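Local atomic coordinates of predicted metal-dependent hydrolase of the TIM-barrel fold (Lactobacillus casei, PDB entry 2QPX), a protein that probably acts as a zinc-dependent hydrolase of the amidohydrolase kind, holding two zinc ions in a TIM-barrel active site, although its substrate is unknown. Residues I169-V174 / Q226-Y231; L176-V181 / R247-A252; N242-R247 / G273-V278. All coordinates share one frame; numbering follows the deposited sequence.

Interaction 1 (I169-V174 / Q226-Y231); sequences IAAYRV and QFHVGY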
loop_
_atom_site.group_PDB
_atom_site.type_symbol
_atom_site.label_atom_id
_atom_site.label_comp_id
_atom_site.label_asym_id
_atom_site.label_seq_id
_atom_site.Cartn_x
_atom_site.Cartn_y
_atom_site.Cartn_z
ATOM N N ILE A 169 0.366 -19.215 -14.431
ATOM C CA ILE A 169 1.065 -17.960 -14.697
ATOM C C ILE A 169 0.158 -16.885 -15.322
ATOM O O ILE A 169 0.661 -15.919 -15.934
ATOM C CB ILE A 169 2.335 -18.174 -15.543
ATOM C CG1 ILE A 169 2.053 -18.809 -16.892
ATOM C CG2 ILE A 169 3.359 -18.920 -14.707
ATOM C CD1 ILE A 169 3.131 -18.574 -17.923
ATOM N N ALA A 170 -1.156 -17.001 -15.113
ATOM C CA ALA A 170 -2.097 -16.009 -15.651
ATOM C C ALA A 170 -1.702 -14.568 -15.376
ATOM O O ALA A 170 -1.812 -13.689 -16.261
ATOM C CB ALA A 170 -3.529 -16.274 -15.111
ATOM N N ALA A 171 -1.189 -14.304 -14.177
ATOM C CA ALA A 171 -0.837 -12.925 -13.818
ATOM C C ALA A 171 0.172 -12.332 -14.797
ATOM O O ALA A 171 0.123 -11.127 -15.083
ATOM C CB ALA A 171 -0.291 -12.864 -12.385
ATOM N N TYR A 172 1.090 -13.148 -15.303
ATOM C CA TYR A 172 2.139 -12.674 -16.233
ATOM C C TYR A 172 1.569 -12.438 -17.666
ATOM O O TYR A 172 2.196 -11.727 -18.485
ATOM C CB TYR A 172 3.261 -13.708 -16.378
ATOM C CG TYR A 172 4.211 -13.918 -15.210
ATOM C CD1 TYR A 172 5.177 -12.998 -14.901
ATOM C CD2 TYR A 172 4.191 -15.097 -14.493
ATOM C CE1 TYR A 172 6.091 -13.220 -13.878
ATOM C CE2 TYR A 172 5.094 -15.345 -13.473
ATOM C CZ TYR A 172 6.035 -14.410 -13.164
ATOM O OH TYR A 172 6.927 -14.727 -12.129
ATOM N N ARG A 173 0.436 -13.051 -17.992
ATOM C CA ARG A 173 -0.068 -13.088 -19.365
ATOM C C ARG A 173 -1.254 -12.144 -19.545
ATOM O O ARG A 173 -1.318 -11.383 -20.531
ATOM C CB ARG A 173 -0.439 -14.509 -19.782
ATOM C CG ARG A 173 0.711 -15.529 -19.690
ATOM C CD ARG A 173 1.720 -15.258 -20.728
ATOM N NE ARG A 173 2.926 -16.069 -20.593
ATOM C CZ ARG A 173 3.087 -17.295 -21.052
ATOM N NH1 ARG A 173 2.105 -17.963 -21.653
ATOM N NH2 ARG A 173 4.275 -17.875 -20.910
ATOM N N VAL A 174 -2.193 -12.221 -18.614
ATOM C CA VAL A 174 -3.508 -11.579 -18.731
ATOM C C VAL A 174 -4.016 -10.897 -17.467
ATOM O O VAL A 174 -5.054 -10.222 -17.492
ATOM C CB VAL A 174 -4.555 -12.597 -19.222
ATOM C CG1 VAL A 174 -4.209 -13.097 -20.647
ATOM C CG2 VAL A 174 -4.700 -13.796 -18.263
ATOM N N GLN A 226 -1.490 -23.228 -7.505
ATOM C CA GLN A 226 -0.703 -22.033 -7.233
ATOM C C GLN A 226 -0.958 -20.993 -8.317
ATOM O O GLN A 226 -1.090 -21.332 -9.505
ATOM C CB GLN A 226 0.779 -22.371 -7.278
ATOM C CG GLN A 226 1.217 -23.528 -6.406
ATOM C CD GLN A 226 2.717 -23.851 -6.559
ATOM O OE1 GLN A 226 3.325 -23.481 -7.571
ATOM N NE2 GLN A 226 3.301 -24.574 -5.576
ATOM N N PHE A 227 -0.989 -19.713 -7.920
ATOM C CA PHE A 227 -1.007 -18.572 -8.848
ATOM C C PHE A 227 0.156 -17.646 -8.543
ATOM O O PHE A 227 0.315 -17.185 -7.407
ATOM C CB PHE A 227 -2.275 -17.739 -8.683
ATOM C CG PHE A 227 -3.500 -18.378 -9.244
ATOM C CD1 PHE A 227 -4.224 -19.297 -8.511
ATOM C CD2 PHE A 227 -3.960 -18.024 -10.507
ATOM C CE1 PHE A 227 -5.381 -19.844 -9.016
ATOM C CE2 PHE A 227 -5.118 -18.573 -11.001
ATOM C CZ PHE A 227 -5.840 -19.482 -10.259
ATOM N N HIS A 228 0.904 -17.253 -9.569
ATOM C CA HIS A 228 1.773 -16.066 -9.400
ATOM C C HIS A 228 0.915 -14.863 -9.087
ATOM O O HIS A 228 -0.036 -14.617 -9.815
ATOM C CB HIS A 228 2.564 -15.807 -10.694
ATOM C CG HIS A 228 3.472 -14.628 -10.602
ATOM N ND1 HIS A 228 4.809 -14.752 -10.305
ATOM C CD2 HIS A 228 3.228 -13.297 -10.737
ATOM C CE1 HIS A 228 5.350 -13.537 -10.251
ATOM N NE2 HIS A 228 4.407 -12.645 -10.503
ATOM N N VAL A 229 1.308 -14.070 -8.082
ATOM C CA VAL A 229 0.615 -12.832 -7.736
ATOM C C VAL A 229 1.681 -11.738 -7.582
ATOM O O VAL A 229 2.694 -11.928 -6.918
ATOM C CB VAL A 229 -0.201 -12.976 -6.420
ATOM C CG1 VAL A 229 -0.828 -11.607 -5.988
ATOM C CG2 VAL A 229 -1.290 -14.092 -6.564
ATOM N N GLY A 230 1.434 -10.561 -8.160
ATOM C CA GLY A 230 2.302 -9.402 -7.924
ATOM C C GLY A 230 3.611 -9.438 -8.712
ATOM O O GLY A 230 3.623 -9.851 -9.876
ATOM N N TYR A 231 4.702 -9.006 -8.051
ATOM C CA TYR A 231 6.097 -8.905 -8.560
ATOM C C TYR A 231 6.397 -9.758 -9.789
ATOM O O TYR A 231 6.582 -10.936 -9.689
ATOM C CB TYR A 231 7.068 -9.170 -7.390
ATOM C CG TYR A 231 8.565 -8.876 -7.573
ATOM C CD1 TYR A 231 9.075 -8.235 -8.696
ATOM C CD2 TYR A 231 9.449 -9.309 -6.619
ATOM C CE1 TYR A 231 10.432 -7.993 -8.834
ATOM C CE2 TYR A 231 10.815 -9.100 -6.749
ATOM C CZ TYR A 231 11.305 -8.447 -7.856
ATOM O OH TYR A 231 12.669 -8.195 -8.012
HETATM O O HOH W 1 -0.926 -16.127 -12.001
#
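A171 and Y172, in a short, loosely formed turn of helix, meet H228 near the end of strand 225-229, beside the zinc centre of this amidohydrolase TIM barrel. The aromatic contact comes first. The Y172 ring comes over one face of the H228 imidazole, the centroids 3.8 Å apart and the planes inclined at 37°, so the pair is oblique. The phenol oxygen is modelled too close to the imidazole, and its exact position there is doubtful. On H228, CG lies anti to the backbone N (chi1 -180°), which carries the ring out toward the helical turn and the metal.

The apolar part is smaller: A171 CB approaches the imidazole near its plane, 3.9 Å from H228 CD2, and also rests against the backbone carbonyl of H228. Polar ties complete the contact. A water accepts from A171 N at 2.9 Å and donates to H228 O at 2.8 Å, bridging the turn and the strand where their backbones do not bond directly. H264 and the carboxylated K167 also bind the zinc that H228 ND1 binds. The opposite nitrogen helps to hold the ring's rotation: H228 NE2 donates to G230 O at 3.0 Å with an angle of 141° at the hydrogen, the donor lying well above the carbonyl plane.

Interaction 2 (L176-V181 / R247-A252); sequences LHLEPV and RDYLKA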
loop_
_atom_site.group_PDB
_atom_site.type_symbol
_atom_site.label_atom_id
_atom_site.label_comp_id
_atom_site.label_asym_id
_atom_site.label_seq_id
_atom_site.Cartn_x
_atom_site.Cartn_y
_atom_site.Cartn_z
ATOM N N LEU A 176 -5.189 -10.971 -13.219
ATOM C CA LEU A 176 -5.907 -11.803 -12.260
ATOM C C LEU A 176 -7.397 -11.483 -12.081
ATOM O O LEU A 176 -8.032 -12.003 -11.168
ATOM C CB LEU A 176 -5.219 -11.801 -10.886
ATOM C CG LEU A 176 -3.831 -12.452 -10.832
ATOM C CD1 LEU A 176 -3.239 -12.220 -9.435
ATOM C CD2 LEU A 176 -3.967 -13.933 -11.191
ATOM N N HIS A 177 -7.965 -10.655 -12.976
ATOM C CA HIS A 177 -9.381 -10.350 -12.912
ATOM C C HIS A 177 -10.149 -11.468 -13.610
ATOM O O HIS A 177 -10.681 -11.301 -14.713
ATOM C CB HIS A 177 -9.642 -8.980 -13.540
ATOM C CG HIS A 177 -10.929 -8.361 -13.115
ATOM N ND1 HIS A 177 -11.949 -9.073 -12.515
ATOM C CD2 HIS A 177 -11.391 -7.102 -13.286
ATOM C CE1 HIS A 177 -12.975 -8.265 -12.309
ATOM N NE2 HIS A 177 -12.651 -7.061 -12.748
ATOM N N LEU A 178 -10.221 -12.620 -12.960
ATOM C CA LEU A 178 -10.718 -13.830 -13.569
ATOM C C LEU A 178 -12.252 -13.785 -13.625
ATOM O O LEU A 178 -12.910 -13.493 -12.627
ATOM C CB LEU A 178 -10.270 -15.039 -12.776
ATOM C CG LEU A 178 -8.785 -15.192 -12.469
ATOM C CD1 LEU A 178 -8.547 -16.410 -11.584
ATOM C CD2 LEU A 178 -7.870 -15.220 -13.719
ATOM N N GLU A 179 -12.813 -14.018 -14.811
ATOM C CA GLU A 179 -14.262 -14.029 -14.955
ATOM C C GLU A 179 -14.627 -15.207 -15.842
ATOM O O GLU A 179 -13.880 -15.559 -16.748
ATOM C CB GLU A 179 -14.755 -12.709 -15.561
ATOM C CG GLU A 179 -14.621 -11.489 -14.636
ATOM C CD GLU A 179 -15.269 -10.191 -15.204
ATOM O OE1 GLU A 179 -14.763 -9.631 -16.201
ATOM O OE2 GLU A 179 -16.296 -9.737 -14.634
ATOM N N PRO A 180 -15.809 -15.784 -15.632
ATOM C CA PRO A 180 -16.236 -16.882 -16.481
ATOM C C PRO A 180 -16.376 -16.459 -17.940
ATOM O O PRO A 180 -16.732 -15.323 -18.260
ATOM C CB PRO A 180 -17.608 -17.286 -15.925
ATOM C CG PRO A 180 -17.759 -16.582 -14.645
ATOM C CD PRO A 180 -16.789 -15.451 -14.586
ATOM N N VAL A 181 -16.078 -17.416 -18.797
ATOM C CA VAL A 181 -16.072 -17.251 -20.256
ATOM C C VAL A 181 -16.837 -18.386 -20.917
ATOM O O VAL A 181 -16.673 -19.575 -20.601
ATOM C CB VAL A 181 -14.598 -17.296 -20.791
ATOM C CG1 VAL A 181 -14.547 -17.231 -22.319
ATOM C CG2 VAL A 181 -13.771 -16.158 -20.144
ATOM N N ARG A 247 -11.475 -12.398 -6.592
ATOM C CA ARG A 247 -12.544 -12.748 -5.648
ATOM C C ARG A 247 -13.648 -13.610 -6.281
ATOM O O ARG A 247 -14.102 -14.533 -5.645
ATOM C CB ARG A 247 -13.112 -11.493 -4.985
ATOM C CG ARG A 247 -13.978 -11.758 -3.740
ATOM C CD ARG A 247 -14.512 -10.432 -3.131
ATOM N NE ARG A 247 -15.332 -9.716 -4.107
ATOM C CZ ARG A 247 -16.651 -9.612 -4.072
ATOM N NH1 ARG A 247 -17.352 -10.102 -3.068
ATOM N NH2 ARG A 247 -17.281 -8.961 -5.045
ATOM N N ASP A 248 -14.064 -13.353 -7.529
ATOM C CA ASP A 248 -15.141 -14.168 -8.064
ATOM C C ASP A 248 -14.704 -15.632 -8.248
ATOM O O ASP A 248 -15.483 -16.538 -7.949
ATOM C CB ASP A 248 -15.714 -13.553 -9.344
ATOM C CG ASP A 248 -16.383 -12.178 -9.119
ATOM O OD1 ASP A 248 -16.785 -11.808 -7.976
ATOM O OD2 ASP A 248 -16.535 -11.465 -10.136
ATOM N N TYR A 249 -13.468 -15.851 -8.676
ATOM C CA TYR A 249 -12.941 -17.193 -8.809
ATOM C C TYR A 249 -12.859 -17.857 -7.441
ATOM O O TYR A 249 -13.193 -19.026 -7.320
ATOM C CB TYR A 249 -11.571 -17.155 -9.482
ATOM C CG TYR A 249 -10.981 -18.483 -9.868
ATOM C CD1 TYR A 249 -11.307 -19.076 -11.085
ATOM C CD2 TYR A 249 -10.054 -19.132 -9.046
ATOM C CE1 TYR A 249 -10.767 -20.262 -11.503
ATOM C CE2 TYR A 249 -9.495 -20.329 -9.436
ATOM C CZ TYR A 249 -9.847 -20.919 -10.679
ATOM O OH TYR A 249 -9.253 -22.099 -11.053
ATOM N N LEU A 250 -12.389 -17.122 -6.436
ATOM C CA LEU A 250 -12.241 -17.692 -5.090
ATOM C C LEU A 250 -13.629 -18.069 -4.523
ATOM O O LEU A 250 -13.793 -19.118 -3.905
ATOM C CB LEU A 250 -11.539 -16.709 -4.162
ATOM C CG LEU A 250 -10.108 -16.349 -4.509
ATOM C CD1 LEU A 250 -9.476 -15.300 -3.581
ATOM C CD2 LEU A 250 -9.273 -17.635 -4.633
ATOM N N LYS A 251 -14.624 -17.213 -4.744
ATOM C CA LYS A 251 -15.994 -17.479 -4.302
ATOM C C LYS A 251 -16.525 -18.720 -5.020
ATOM O O LYS A 251 -17.200 -19.552 -4.421
ATOM C CB LYS A 251 -16.904 -16.275 -4.592
ATOM C CG LYS A 251 -16.711 -15.089 -3.653
ATOM C CD LYS A 251 -17.748 -13.935 -3.867
ATOM N N ALA A 252 -16.166 -18.874 -6.295
ATOM C CA ALA A 252 -16.665 -19.999 -7.069
ATOM C C ALA A 252 -16.126 -21.351 -6.622
ATOM O O ALA A 252 -16.834 -22.360 -6.681
ATOM C CB ALA A 252 -16.403 -19.803 -8.574
HETATM O O HOH W 2 -12.092 -13.485 -10.090
#
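L178 and Y249 are brought together by contrasting first torsions. In L178, CG stands anti to the carbonyl carbon (chi1 -53°), and CD1 continues away from the loop; in Y249, CG is anti to the backbone N (chi1 -172°), which turns a face of the ring to that methyl. L178 CD1 sits over this face of the phenol ring, 4.0 Å from the Y249 ring centroid and 26° off the normal, a CH-pi contact. The methyl is displaced toward the root of the ring, with L178 CD1 3.6 Å from Y249 CG. Further back the stems also touch, L178 CB lying 4.1 Å from Y249 CB.

The backbones are joined through a water. It donates to L178 O at 2.7 Å and accepts from Y249 N at 3.1 Å, linking the irregular chain 176-181 to the first turn of helix 247-253. In the TIM barrel this ties the loop that follows helix 170-173 to an outer helix, and helix 204-221 packs against both: the Y249 hydroxyl is hydrogen-bonded to L211 O, and Y212 meets the Y249 ring edge-to-face while its hydroxyl makes a weak hydrogen bond to L178 O. The contact thus splits its chemistry, with the side chains contributing dispersion and CH-pi attraction while the water gives a partner to a carbonyl and an amide that do not pair directly.

Interaction 3 (N242-R247 / G273-V278); sequences NPLLMR and GYLASV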
loop_
_atom_site.group_PDB
_atom_site.type_symbol
_atom_site.label_atom_id
_atom_site.label_comp_id
_atom_site.label_asym_id
_atom_site.label_seq_id
_atom_site.Cartn_x
_atom_site.Cartn_y
_atom_site.Cartn_z
ATOM N N ASN A 242 -3.311 -7.529 -8.602
ATOM C CA ASN A 242 -3.891 -7.381 -7.266
ATOM C C ASN A 242 -4.831 -8.586 -7.043
ATOM O O ASN A 242 -5.822 -8.758 -7.760
ATOM C CB ASN A 242 -4.659 -6.055 -7.158
ATOM C CG ASN A 242 -5.190 -5.774 -5.759
ATOM O OD1 ASN A 242 -5.511 -6.695 -4.988
ATOM N ND2 ASN A 242 -5.308 -4.470 -5.425
ATOM N N PRO A 243 -4.555 -9.422 -6.029
ATOM C CA PRO A 243 -5.345 -10.631 -5.893
ATOM C C PRO A 243 -6.798 -10.417 -5.450
ATOM O O PRO A 243 -7.597 -11.349 -5.570
ATOM C CB PRO A 243 -4.557 -11.425 -4.854
ATOM C CG PRO A 243 -3.914 -10.389 -4.009
ATOM C CD PRO A 243 -3.531 -9.309 -4.989
ATOM N N LEU A 244 -7.157 -9.205 -5.018
ATOM C CA LEU A 244 -8.573 -8.884 -4.805
ATOM C C LEU A 244 -9.368 -9.090 -6.100
ATOM O O LEU A 244 -10.569 -9.365 -6.044
ATOM C CB LEU A 244 -8.751 -7.453 -4.314
ATOM C CG LEU A 244 -8.111 -7.059 -2.980
ATOM C CD1 LEU A 244 -8.360 -5.587 -2.646
ATOM C CD2 LEU A 244 -8.581 -8.014 -1.854
ATOM N N LEU A 245 -8.696 -8.992 -7.248
ATOM C CA LEU A 245 -9.365 -9.171 -8.529
ATOM C C LEU A 245 -9.803 -10.631 -8.753
ATOM O O LEU A 245 -10.662 -10.906 -9.597
ATOM C CB LEU A 245 -8.478 -8.684 -9.669
ATOM C CG LEU A 245 -8.132 -7.187 -9.673
ATOM C CD1 LEU A 245 -6.998 -6.873 -10.663
ATOM C CD2 LEU A 245 -9.374 -6.360 -9.927
HETATM N N MSE A 246 -9.246 -11.558 -7.952
HETATM C CA MSE A 246 -9.583 -12.980 -8.025
HETATM C C MSE A 246 -10.831 -13.357 -7.243
HETATM O O MSE A 246 -11.160 -14.528 -7.157
HETATM C CB MSE A 246 -8.438 -13.860 -7.460
HETATM C CG MSE A 246 -7.159 -13.731 -8.210
HETATM SE SE MSE A 246 -5.797 -14.753 -7.397
HETATM C CE MSE A 246 -6.471 -16.420 -7.717
ATOM N N ARG A 247 -11.475 -12.398 -6.592
ATOM C CA ARG A 247 -12.544 -12.748 -5.648
ATOM C C ARG A 247 -13.648 -13.610 -6.281
ATOM O O ARG A 247 -14.102 -14.533 -5.645
ATOM C CB ARG A 247 -13.112 -11.493 -4.985
ATOM C CG ARG A 247 -13.978 -11.758 -3.740
ATOM C CD ARG A 247 -14.512 -10.432 -3.131
ATOM N NE ARG A 247 -15.332 -9.716 -4.107
ATOM C CZ ARG A 247 -16.651 -9.612 -4.072
ATOM N NH1 ARG A 247 -17.352 -10.102 -3.068
ATOM N NH2 ARG A 247 -17.281 -8.961 -5.045
ATOM N N GLY A 273 -3.186 -11.635 2.630
ATOM C CA GLY A 273 -3.439 -12.054 4.001
ATOM C C GLY A 273 -4.873 -11.818 4.425
ATOM O O GLY A 273 -5.469 -12.646 5.125
ATOM N N TYR A 274 -5.431 -10.686 4.014
ATOM C CA TYR A 274 -6.864 -10.427 4.175
ATOM C C TYR A 274 -7.689 -11.550 3.542
ATOM O O TYR A 274 -8.587 -12.118 4.193
ATOM C CB TYR A 274 -7.252 -9.042 3.619
ATOM C CG TYR A 274 -8.741 -8.952 3.410
ATOM C CD1 TYR A 274 -9.595 -8.843 4.481
ATOM C CD2 TYR A 274 -9.281 -9.129 2.137
ATOM C CE1 TYR A 274 -10.978 -8.888 4.282
ATOM C CE2 TYR A 274 -10.640 -9.149 1.928
ATOM C CZ TYR A 274 -11.478 -9.025 2.991
ATOM O OH TYR A 274 -12.841 -9.068 2.786
ATOM N N LEU A 275 -7.402 -11.882 2.282
ATOM C CA LEU A 275 -8.139 -12.942 1.613
ATOM C C LEU A 275 -8.046 -14.288 2.362
ATOM O O LEU A 275 -9.036 -14.990 2.501
ATOM C CB LEU A 275 -7.722 -13.108 0.163
ATOM C CG LEU A 275 -8.055 -11.945 -0.748
ATOM C CD1 LEU A 275 -7.256 -12.132 -2.050
ATOM C CD2 LEU A 275 -9.574 -11.892 -1.008
ATOM N N ALA A 276 -6.880 -14.577 2.935
ATOM C CA ALA A 276 -6.675 -15.794 3.694
ATOM C C ALA A 276 -7.573 -15.819 4.936
ATOM O O ALA A 276 -7.977 -16.866 5.373
ATOM C CB ALA A 276 -5.206 -15.964 4.065
ATOM N N SER A 277 -7.863 -14.656 5.492
ATOM C CA SER A 277 -8.691 -14.518 6.680
ATOM C C SER A 277 -10.180 -14.698 6.439
ATOM O O SER A 277 -10.915 -14.903 7.402
ATOM C CB SER A 277 -8.430 -13.169 7.378
ATOM O OG SER A 277 -9.150 -12.065 6.814
ATOM N N VAL A 278 -10.627 -14.618 5.181
ATOM C CA VAL A 278 -12.074 -14.700 4.874
ATOM C C VAL A 278 -12.458 -15.796 3.880
ATOM O O VAL A 278 -13.634 -16.070 3.733
ATOM C CB VAL A 278 -12.664 -13.326 4.476
ATOM C CG1 VAL A 278 -12.563 -12.286 5.620
ATOM C CG2 VAL A 278 -11.994 -12.784 3.192
#
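L275 reaches from helix 269-278 to P243 and L244, in the short 3-10 segment that leads into helix 247-253. Its CB points toward 242-247, and with L275 CG anti to the carbonyl carbon (chi1 -66°) the branch point arrives 4.1 Å from L244 CD2. The two methyls then part. L275 CD1 goes to the proline, 3.6 Å from P243 O and 4.0 Å from P243 CB; L275 CD2 stays with the leucine, 4.1 Å from L244 CD2. Cutting this side chain back to an alanine is likely to open a gap between helix and 3-10 turn, leaving P243 CB without its neighbour and L244 CD2 with Y274 as its remaining partner in 273-278.

L244 CD2 also touches Y274 CD2 at 4.2 Å, so the methyl is shared between two residues of the helix. Y274 runs on to the third subunit, where its hydroxyl is hydrogen-bonded to G232 O. Within 242-247 an Asx turn is formed: L244 N donates to N242 OD1 at 3.0 Å. The contact is buried packing in the outer layer of the barrel, with E271 alongside and P243 resting inward on V229 of strand 225-229 and L262 of strand 260-264.

In the fold
The segments come in the order 169-174, 176-181, 226-231, 242-247, 247-252, 273-278, so interactions 1 and 2 interleave, as do 2 and 3, which share R247, while 1 closes before 3 opens. Interaction 1 lies at the zinc site, and the other two lie farther out in the helical layer, with centres about 14 Å from it and about 11 Å from each other. Strand 225-229 connects them: F227 packs on Y249 and M246, and V229 on L176 and P243. L250 and L275 join the outer pair. Together they link a metal-binding strand of the TIM barrel to its surrounding helices and, through interactions 2 and 3, to the third subunit.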